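Putative histidinol-phosphate aminotransferase (Burkholderia pseudomallei, PDB 3P1T) probably catalyses pyridoxal-phosphate-dependent amino-group transfer from L-histidinol phosphate to 2-oxoglutarate, a step of histidine biosynthesis. Local coordinates at residues E53-V56 with M57-A61; K223-F226 with C227-G230; S214-I217 with A218-R222. One frame throughout, in Å; residues are numbered along the deposited sequence. Where two conformers were deposited one is given.

Interaction 1: E53-V56 with M57-A61; sequences EPRV and MRKLA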
ATOM      1  N   GLU A  53       3.734  13.897   2.511  1.00 45.21           N
ATOM      2  CA  GLU A  53       3.003  13.447   1.317  1.00 43.84           C
ATOM      3  C   GLU A  53       2.950  14.563   0.246  1.00 47.37           C
ATOM      4  O   GLU A  53       3.429  14.287  -0.851  1.00 47.66           O
ATOM      5  CB  GLU A  53       1.582  12.965   1.680  1.00 44.71           C
ATOM      6  CG  GLU A  53       0.744  12.437   0.527  1.00 50.86           C
ATOM      7  CD  GLU A  53      -0.669  12.008   0.894  1.00 93.72           C
ATOM      8  OE1 GLU A  53      -0.955  11.735   2.087  1.00 76.39           O
ATOM      9  OE2 GLU A  53      -1.489  11.904  -0.047  1.00106.64           O
ATOM     10  N   PRO A  54       2.457  15.810   0.503  1.00 44.56           N
ATOM     11  CA  PRO A  54       2.459  16.838  -0.567  1.00 45.38           C
ATOM     12  C   PRO A  54       3.859  17.239  -1.035  1.00 52.09           C
ATOM     13  O   PRO A  54       4.024  17.545  -2.216  1.00 53.73           O
ATOM     14  CB  PRO A  54       1.771  18.043   0.077  1.00 47.41           C
ATOM     15  CG  PRO A  54       1.858  17.815   1.524  1.00 51.46           C
ATOM     16  CD  PRO A  54       1.825  16.339   1.730  1.00 45.87           C
ATOM     17  N   ARG A  55       4.857  17.222  -0.123  1.00 47.68           N
ATOM     18  CA  ARG A  55       6.245  17.557  -0.433  1.00 47.43           C
ATOM     19  C   ARG A  55       6.838  16.555  -1.441  1.00 51.08           C
ATOM     20  O   ARG A  55       7.491  16.977  -2.393  1.00 52.77           O
ATOM     21  CB  ARG A  55       7.082  17.585   0.850  1.00 45.29           C
ATOM     22  CG  ARG A  55       8.488  18.140   0.639  1.00 50.52           C
ATOM     23  CD  ARG A  55       9.343  18.110   1.901  1.00 51.57           C
ATOM     24  NE  ARG A  55       9.789  16.760   2.279  1.00 48.92           N
ATOM     25  CZ  ARG A  55       9.429  16.117   3.389  1.00 60.55           C
ATOM     26  NH1 ARG A  55       8.622  16.695   4.272  1.00 51.20           N
ATOM     27  NH2 ARG A  55       9.899  14.907   3.642  1.00 47.34           N
ATOM     28  N   VAL A  56       6.598  15.246  -1.245  1.00 44.69           N
ATOM     29  CA  VAL A  56       7.118  14.200  -2.133  1.00 43.39           C
ATOM     30  C   VAL A  56       6.370  14.273  -3.482  1.00 46.34           C
ATOM     31  O   VAL A  56       7.008  14.084  -4.525  1.00 46.60           O
ATOM     32  CB  VAL A  56       7.047  12.779  -1.492  1.00 45.35           C
ATOM     33  CG1 VAL A  56       7.478  11.700  -2.468  1.00 44.10           C
ATOM     34  CG2 VAL A  56       7.910  12.708  -0.236  1.00 45.27           C
HETATM   35  N   MSE A  57       5.046  14.590  -3.471  1.00 40.36           N
HETATM   36  CA  MSE A  57       4.258  14.717  -4.723  1.00 38.23           C
HETATM   37  C   MSE A  57       4.859  15.786  -5.617  1.00 45.52           C
HETATM   38  O   MSE A  57       5.008  15.559  -6.817  1.00 46.14           O
HETATM   39  CB  MSE A  57       2.774  15.033  -4.459  1.00 38.59           C
HETATM   40  CG  MSE A  57       1.993  13.846  -3.900  1.00 41.24           C
HETATM   41 SE   MSE A  57       2.063  12.325  -5.084  0.75 43.85          SE
HETATM   42  CE  MSE A  57       0.920  12.882  -6.498  1.00 39.84           C
ATOM     43  N   ARG A  58       5.254  16.919  -5.008  1.00 42.88           N
ATOM     44  CA  ARG A  58       5.869  18.053  -5.662  1.00 43.83           C
ATOM     45  C   ARG A  58       7.235  17.654  -6.183  1.00 46.57           C
ATOM     46  O   ARG A  58       7.567  18.005  -7.314  1.00 45.04           O
ATOM     47  CB  ARG A  58       5.955  19.215  -4.671  1.00 48.52           C
ATOM     48  CG  ARG A  58       6.630  20.478  -5.200  1.00 66.40           C
ATOM     49  CD  ARG A  58       6.781  21.563  -4.133  1.00 78.91           C
ATOM     50  NE  ARG A  58       7.490  21.113  -2.926  1.00 88.16           N
ATOM     51  CZ  ARG A  58       8.815  21.056  -2.791  1.00102.25           C
ATOM     52  NH1 ARG A  58       9.610  21.380  -3.804  1.00 86.40           N
ATOM     53  NH2 ARG A  58       9.354  20.650  -1.649  1.00 92.42           N
ATOM     54  N   LYS A  59       8.015  16.894  -5.371  1.00 44.44           N
ATOM     55  CA  LYS A  59       9.354  16.408  -5.743  1.00 44.21           C
ATOM     56  C   LYS A  59       9.263  15.500  -6.984  1.00 47.31           C
ATOM     57  O   LYS A  59      10.083  15.642  -7.881  1.00 48.91           O
ATOM     58  CB  LYS A  59      10.029  15.665  -4.569  1.00 46.27           C
ATOM     59  CG  LYS A  59      11.170  16.417  -3.866  1.00 53.35           C
ATOM     60  CD  LYS A  59      10.701  17.525  -2.914  1.00 56.15           C
ATOM     61  CE  LYS A  59      11.844  18.263  -2.254  1.00 59.74           C
ATOM     62  NZ  LYS A  59      12.646  17.394  -1.345  1.00 59.78           N
ATOM     63  N   LEU A  60       8.260  14.599  -7.042  1.00 41.83           N
ATOM     64  CA  LEU A  60       7.992  13.717  -8.174  1.00 40.89           C
ATOM     65  C   LEU A  60       7.707  14.528  -9.433  1.00 48.28           C
ATOM     66  O   LEU A  60       8.260  14.231 -10.500  1.00 49.94           O
ATOM     67  CB  LEU A  60       6.804  12.787  -7.874  1.00 39.49           C
ATOM     68  CG  LEU A  60       7.068  11.614  -6.951  1.00 43.04           C
ATOM     69  CD1 LEU A  60       5.755  11.029  -6.431  1.00 42.27           C
ATOM     70  CD2 LEU A  60       7.937  10.540  -7.630  1.00 41.19           C
ATOM     71  N   ALA A  61       6.868  15.573  -9.298  1.00 45.13           N
ATOM     72  CA  ALA A  61       6.472  16.474 -10.374  1.00 45.98           C
ATOM     73  C   ALA A  61       7.687  17.159 -10.976  1.00 53.39           C
ATOM     74  O   ALA A  61       7.789  17.249 -12.203  1.00 53.66           O
ATOM     75  CB  ALA A  61       5.489  17.506  -9.849  1.00 47.16           C
TER
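Arg58 crosses Arg55, three residues earlier on helix 52-64, at a slant, its NH2 3.5 Å from CG of Arg55. In Arg58 CG is anti to the backbone N (chi1 178°), and a bend at chi3 turns the guanidinium back along the helix, so that the carbonyl O of Arg55 lies over one of its faces. The two guanidinium planes stand 57° apart, and their charged ends diverge. Lys59 folds back as well. A bend at chi2 lays its CD 3.3 Å from Arg55 O, the same oxygen that accepts the Lys59 N-H at 3.0 Å. On the buried side, Val56 CG1 and Leu60 CD1 are 4.4 Å apart, a loose apolar contact one turn along; Val56 and Leu60 also pack against helix 231-241. Met57, a selenomethionine bent at chi2 and chi3, brushes Glu53 O with CG at 3.4 Å before its selenium end leads off toward Leu71 and Leu73 of strand 71-74. The positive groups of Arg55 and Lys59, NE and NZ 4.7 Å apart, converge on Glu238 OE2 in two salt bridges, so one carboxylate oxygen probably balances both charges and ties this helix to helix 231-241.

Interaction 2: K223-F226 with C227-G230; sequences KQWF and CNVG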
ATOM      1  N   LYS A 223     -10.201   7.530  -5.488  1.00 33.30           N
ATOM      2  CA  LYS A 223     -10.495   6.153  -5.082  1.00 32.12           C
ATOM      3  C   LYS A 223      -9.331   5.534  -4.281  1.00 35.87           C
ATOM      4  O   LYS A 223      -9.535   4.500  -3.636  1.00 36.82           O
ATOM      5  CB  LYS A 223     -10.843   5.274  -6.307  1.00 32.72           C
ATOM      6  CG  LYS A 223     -12.199   5.662  -6.889  1.00 31.05           C
ATOM      7  CD  LYS A 223     -12.603   4.890  -8.092  1.00 36.39           C
ATOM      8  CE  LYS A 223     -13.946   5.362  -8.577  1.00 40.32           C
ATOM      9  NZ  LYS A 223     -14.468   4.494  -9.658  1.00 44.62           N
ATOM     10  N   GLN A 224      -8.162   6.191  -4.249  1.00 31.82           N
ATOM     11  CA  GLN A 224      -7.005   5.680  -3.513  1.00 31.31           C
ATOM     12  C   GLN A 224      -7.254   5.704  -2.013  1.00 37.33           C
ATOM     13  O   GLN A 224      -8.107   6.450  -1.518  1.00 39.18           O
ATOM     14  CB  GLN A 224      -5.734   6.452  -3.842  1.00 32.31           C
ATOM     15  CG  GLN A 224      -5.211   6.209  -5.249  1.00 36.93           C
ATOM     16  CD  GLN A 224      -3.847   6.821  -5.425  1.00 44.84           C
ATOM     17  OE1 GLN A 224      -3.686   8.053  -5.503  1.00 39.06           O
ATOM     18  NE2 GLN A 224      -2.828   5.969  -5.427  1.00 34.44           N
ATOM     19  N   TRP A 225      -6.537   4.843  -1.298  1.00 32.97           N
ATOM     20  CA  TRP A 225      -6.695   4.715   0.131  1.00 32.66           C
ATOM     21  C   TRP A 225      -6.021   5.851   0.839  1.00 40.41           C
ATOM     22  O   TRP A 225      -5.046   6.406   0.328  1.00 41.94           O
ATOM     23  CB  TRP A 225      -6.125   3.382   0.603  1.00 30.54           C
ATOM     24  CG  TRP A 225      -6.752   2.172  -0.030  1.00 30.68           C
ATOM     25  CD1 TRP A 225      -8.069   2.002  -0.342  1.00 33.54           C
ATOM     26  CD2 TRP A 225      -6.114   0.904  -0.275  1.00 30.00           C
ATOM     27  NE1 TRP A 225      -8.275   0.743  -0.850  1.00 32.73           N
ATOM     28  CE2 TRP A 225      -7.095   0.039  -0.801  1.00 33.09           C
ATOM     29  CE3 TRP A 225      -4.783   0.433  -0.158  1.00 31.31           C
ATOM     30  CZ2 TRP A 225      -6.801  -1.271  -1.193  1.00 31.43           C
ATOM     31  CZ3 TRP A 225      -4.495  -0.874  -0.522  1.00 31.70           C
ATOM     32  CH2 TRP A 225      -5.490  -1.705  -1.047  1.00 32.18           C
ATOM     33  N   PHE A 226      -6.533   6.202   2.024  1.00 37.72           N
ATOM     34  CA  PHE A 226      -5.927   7.232   2.844  1.00 38.70           C
ATOM     35  C   PHE A 226      -4.545   6.750   3.320  1.00 43.50           C
ATOM     36  O   PHE A 226      -4.430   5.601   3.769  1.00 42.75           O
ATOM     37  CB  PHE A 226      -6.847   7.589   4.027  1.00 41.49           C
ATOM     38  CG  PHE A 226      -6.180   8.448   5.075  1.00 44.88           C
ATOM     39  CD1 PHE A 226      -5.856   9.778   4.809  1.00 50.04           C
ATOM     40  CD2 PHE A 226      -5.832   7.921   6.308  1.00 47.35           C
ATOM     41  CE1 PHE A 226      -5.185  10.554   5.757  1.00 51.72           C
ATOM     42  CE2 PHE A 226      -5.187   8.706   7.261  1.00 50.55           C
ATOM     43  CZ  PHE A 226      -4.860  10.011   6.975  1.00 49.83           C
ATOM     44  N   CYS A 227      -3.502   7.610   3.170  1.00 39.79           N
ATOM     45  CA  CYS A 227      -2.127   7.334   3.581  1.00 40.55           C
ATOM     46  C   CYS A 227      -1.654   6.010   2.925  1.00 43.49           C
ATOM     47  O   CYS A 227      -1.082   5.115   3.575  1.00 43.38           O
ATOM     48  CB  CYS A 227      -2.035   7.299   5.112  1.00 42.19           C
ATOM     49  SG  CYS A 227      -0.354   7.124   5.789  1.00 46.56           S
ATOM     50  N   ASN A 228      -1.926   5.897   1.611  1.00 38.47           N
ATOM     51  CA  ASN A 228      -1.594   4.732   0.793  1.00 36.84           C
ATOM     52  C   ASN A 228      -0.084   4.404   0.865  1.00 41.16           C
ATOM     53  O   ASN A 228       0.291   3.224   0.927  1.00 41.90           O
ATOM     54  CB  ASN A 228      -2.027   4.988  -0.644  1.00 33.07           C
ATOM     55  CG  ASN A 228      -1.899   3.809  -1.579  1.00 50.17           C
ATOM     56  OD1 ASN A 228      -2.207   2.648  -1.260  1.00 38.78           O
ATOM     57  ND2 ASN A 228      -1.494   4.114  -2.795  1.00 49.83           N
ATOM     58  N   VAL A 229       0.767   5.447   0.876  1.00 37.73           N
ATOM     59  CA  VAL A 229       2.233   5.342   0.980  1.00 37.20           C
ATOM     60  C   VAL A 229       2.664   6.035   2.288  1.00 41.30           C
ATOM     61  O   VAL A 229       2.506   7.239   2.450  1.00 42.06           O
ATOM     62  CB  VAL A 229       2.954   5.912  -0.265  1.00 40.46           C
ATOM     63  CG1 VAL A 229       4.467   5.769  -0.140  1.00 40.23           C
ATOM     64  CG2 VAL A 229       2.461   5.222  -1.528  1.00 39.59           C
ATOM     65  N   GLY A 230       3.144   5.240   3.222  1.00 37.90           N
ATOM     66  CA  GLY A 230       3.557   5.697   4.543  1.00 38.17           C
ATOM     67  C   GLY A 230       4.796   6.562   4.592  1.00 42.21           C
ATOM     68  O   GLY A 230       5.513   6.708   3.603  1.00 41.79           O
TER
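Phe226 and Cys227 form the apolar part of this loop between helices 214-221 and 231-241. CB of Cys227 sits over one face of the Phe226 ring, 4.1 Å from its centroid and 13° off the normal, a CH-pi contact displaced toward the rim. Phe226 brings its ring back over the following peptide because CG is anti to its own backbone N (chi1 169°), beside the carbonyl carbon; Cys227 N lies over a ring face, 3.4 Å from CG. The ring also meets Tyr48 and Phe50. The chain turns back over Phe226 and Cys227, the latter in a left-handed helical conformation. In the polar part, Asn228 OD1 approaches CE3 of Trp225 obliquely at 3.6 Å, its amide plane almost perpendicular to the indole. Asn228 ND2 comes within 3.5 Å of Gln224 NE2, with the amide planes 69° apart; both nitrogens are donors. Asn228 ND2 donates to OE1 of Glu79 and Gln224 NE2 to OE2, while Gln224 NE2 also binds Leu73 O. Across the dimer interface, Trp225 stacks on Trp225 of the second subunit and its NE1 is hydrogen-bonded to OD2 of Asp82 of that subunit. The juxtaposed amide N-H groups thus form a two-pronged donor for one carboxylate, an arrangement that would favour its negative charge and that fixes the loop beside the subunit interface.

Interaction 3: S214-I217 with A218-R222; sequences SELI and AAMKR. With EDO (1,2-ethanediol), chain H.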
ATOM      1  N   SER A 214      -5.319  14.755 -16.733  1.00 44.86           N
ATOM      2  CA  SER A 214      -5.622  15.309 -15.414  1.00 44.75           C
ATOM      3  C   SER A 214      -7.004  14.897 -14.861  1.00 47.71           C
ATOM      4  O   SER A 214      -7.084  14.602 -13.661  1.00 46.94           O
ATOM      5  CB  SER A 214      -5.509  16.835 -15.404  1.00 49.00           C
ATOM      6  OG  SER A 214      -6.209  17.487 -16.447  1.00 60.52           O
ATOM      7  N   GLU A 215      -8.050  14.853 -15.701  1.00 43.95           N
ATOM      8  CA  GLU A 215      -9.402  14.500 -15.235  0.50 43.14           C
ATOM      9  C   GLU A 215      -9.430  13.042 -14.748  1.00 45.79           C
ATOM     10  O   GLU A 215      -9.879  12.800 -13.630  1.00 45.90           O
ATOM     11  CB  GLU A 215     -10.504  14.752 -16.296  0.50 44.97           C
ATOM     12  CG  GLU A 215     -10.091  14.586 -17.754  0.50 51.77           C
ATOM     13  CD  GLU A 215      -9.386  15.788 -18.358  0.50 58.30           C
ATOM     14  OE1 GLU A 215      -9.963  16.899 -18.334  0.50 56.27           O
ATOM     15  OE2 GLU A 215      -8.262  15.611 -18.878  0.50 40.60           O
ATOM     16  N   LEU A 216      -8.907  12.083 -15.546  1.00 41.57           N
ATOM     17  CA  LEU A 216      -8.832  10.651 -15.206  1.00 39.68           C
ATOM     18  C   LEU A 216      -7.978  10.428 -13.940  1.00 41.89           C
ATOM     19  O   LEU A 216      -8.413   9.715 -13.037  1.00 41.93           O
ATOM     20  CB  LEU A 216      -8.261   9.847 -16.396  1.00 39.56           C
ATOM     21  CG  LEU A 216      -8.008   8.343 -16.198  1.00 43.33           C
ATOM     22  CD1 LEU A 216      -9.290   7.587 -15.871  1.00 42.70           C
ATOM     23  CD2 LEU A 216      -7.350   7.739 -17.431  1.00 44.57           C
ATOM     24  N   ILE A 217      -6.791  11.059 -13.859  1.00 36.76           N
ATOM     25  CA  ILE A 217      -5.888  10.965 -12.702  1.00 34.33           C
ATOM     26  C   ILE A 217      -6.640  11.415 -11.421  1.00 39.48           C
ATOM     27  O   ILE A 217      -6.564  10.734 -10.404  1.00 39.01           O
ATOM     28  CB  ILE A 217      -4.598  11.814 -12.964  1.00 35.59           C
ATOM     29  CG1 ILE A 217      -3.678  11.190 -14.058  1.00 33.79           C
ATOM     30  CG2 ILE A 217      -3.826  12.105 -11.687  1.00 34.16           C
ATOM     31  CD1 ILE A 217      -2.926   9.906 -13.711  1.00 34.71           C
ATOM     32  N   ALA A 218      -7.374  12.540 -11.493  1.00 37.10           N
ATOM     33  CA  ALA A 218      -8.133  13.100 -10.367  1.00 37.10           C
ATOM     34  C   ALA A 218      -9.208  12.113  -9.850  1.00 42.31           C
ATOM     35  O   ALA A 218      -9.382  11.984  -8.632  1.00 41.85           O
ATOM     36  CB  ALA A 218      -8.788  14.416 -10.775  1.00 38.02           C
ATOM     37  N   ALA A 219      -9.923  11.429 -10.774  1.00 38.48           N
ATOM     38  CA  ALA A 219     -10.968  10.459 -10.423  1.00 37.19           C
ATOM     39  C   ALA A 219     -10.372   9.196  -9.768  1.00 39.08           C
ATOM     40  O   ALA A 219     -11.004   8.632  -8.866  1.00 40.69           O
ATOM     41  CB  ALA A 219     -11.767  10.078 -11.655  1.00 37.93           C
HETATM   42  N   MSE A 220      -9.169   8.753 -10.215  1.00 29.92           N
HETATM   43  CA  MSE A 220      -8.526   7.576  -9.635  1.00 26.87           C
HETATM   44  C   MSE A 220      -7.930   7.932  -8.257  1.00 35.60           C
HETATM   45  O   MSE A 220      -8.047   7.118  -7.338  1.00 37.17           O
HETATM   46  CB  MSE A 220      -7.448   6.988 -10.570  1.00 26.64           C
HETATM   47  CG  MSE A 220      -8.001   6.292 -11.802  1.00 29.50           C
HETATM   48 SE   MSE A 220      -6.586   5.567 -12.917  0.75 32.68          SE
HETATM   49  CE  MSE A 220      -5.708   7.159 -13.403  1.00 30.54           C
ATOM     50  N   LYS A 221      -7.313   9.141  -8.106  1.00 32.45           N
ATOM     51  CA  LYS A 221      -6.760   9.642  -6.831  1.00 32.23           C
ATOM     52  C   LYS A 221      -7.817   9.622  -5.754  1.00 36.48           C
ATOM     53  O   LYS A 221      -7.534   9.226  -4.626  1.00 36.01           O
ATOM     54  CB  LYS A 221      -6.183  11.060  -6.970  1.00 35.18           C
ATOM     55  CG  LYS A 221      -4.805  11.092  -7.610  1.00 37.54           C
ATOM     56  CD  LYS A 221      -4.261  12.489  -7.677  1.00 34.03           C
ATOM     57  CE  LYS A 221      -2.880  12.485  -8.272  1.00 35.46           C
ATOM     58  NZ  LYS A 221      -2.294  13.849  -8.374  1.00 39.88           N
ATOM     59  N   ARG A 222      -9.050   9.990  -6.129  1.00 34.95           N
ATOM     60  CA  ARG A 222     -10.250   9.989  -5.282  1.00 36.06           C
ATOM     61  C   ARG A 222     -10.566   8.574  -4.735  1.00 38.60           C
ATOM     62  O   ARG A 222     -11.114   8.441  -3.641  1.00 38.60           O
ATOM     63  CB  ARG A 222     -11.464  10.517  -6.087  1.00 38.49           C
ATOM     64  CG  ARG A 222     -11.945  11.896  -5.673  1.00 48.88           C
ATOM     65  CD  ARG A 222     -13.115  12.395  -6.511  1.00 61.28           C
ATOM     66  NE  ARG A 222     -12.681  13.084  -7.731  1.00 78.90           N
ATOM     67  CZ  ARG A 222     -13.140  12.832  -8.959  1.00 92.69           C
ATOM     68  NH1 ARG A 222     -14.054  11.880  -9.154  1.00 77.52           N
ATOM     69  NH2 ARG A 222     -12.682  13.516  -9.999  1.00 71.83           N
TER
HETATM   70  C1  EDO H 349      -3.337  16.938 -19.371  1.00 66.41           C
HETATM   71  O1  EDO H 349      -3.111  15.903 -20.345  1.00 67.64           O
HETATM   72  C2  EDO H 349      -4.701  17.622 -19.506  1.00 64.62           C
HETATM   73  O2  EDO H 349      -5.773  16.696 -19.295  1.00 69.85           O
HETATM   74  O   HOH W   1     -12.022  13.781 -12.677  1.00 35.08           O
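The backbone of helix 214-221 runs through a regular series of i to i+4 hydrogen bonds, from Ala218 N to Ser214 O at 3.0 Å through to Lys221 N to Ile217 O at 2.9 Å. Met220, a selenomethionine, rests its methyl end against two branched side chains: CE lies 3.8 Å from CG of Leu216 and 3.9 Å from CD1 of Ile217. The chain runs back toward the helix start, straight through chi2 (-180°), and the bend at chi3 turns CE in against them. Lys221 is extended beyond CG; its CE passes 3.6 Å from CG2 of Ile217, and NZ donates a hydrogen bond to the carbonyl O of Glu68. At the helix start, 1,2-ethanediol, probably from the crystallisation liquor, receives the Ser214 N-H at its O2, 3.2 Å away; Ser214 OG shares a hydrogen bond with the same O2 at 3.0 Å. At the other end, the Arg222 guanidinium folds back over Ala219 CA, and a water in the plane at its edge, weakly bonded to NH2, links it to Glu215 O. With Met220 resting on Arg83, Ile84 and Glu87, this is an amphipathic helix following sheet strand 208-211 and packed on helix 76-87 within the class I and II aminotransferase fold.

The three local contacts lie on the same side of the chain's centre, with their own centres about 14 Å (interactions 1 and 2, and 2 and 3) or 16 Å (1 and 3) apart. Interaction 2 continues the chain directly from interaction 3. Interactions 1 and 3 touch where CE of Met57 packs 3.8 Å from NZ of Lys221, whereas interactions 1 and 2 come no nearer than about 5 Å between atoms. Strand 71-74 joins them: residues of all three contacts pack against it. Helix 231-241, which begins right after interaction 2, supplies Glu238 to interaction 1. The ethanediol belongs to interaction 3, and interaction 2 brings the second subunit into the group.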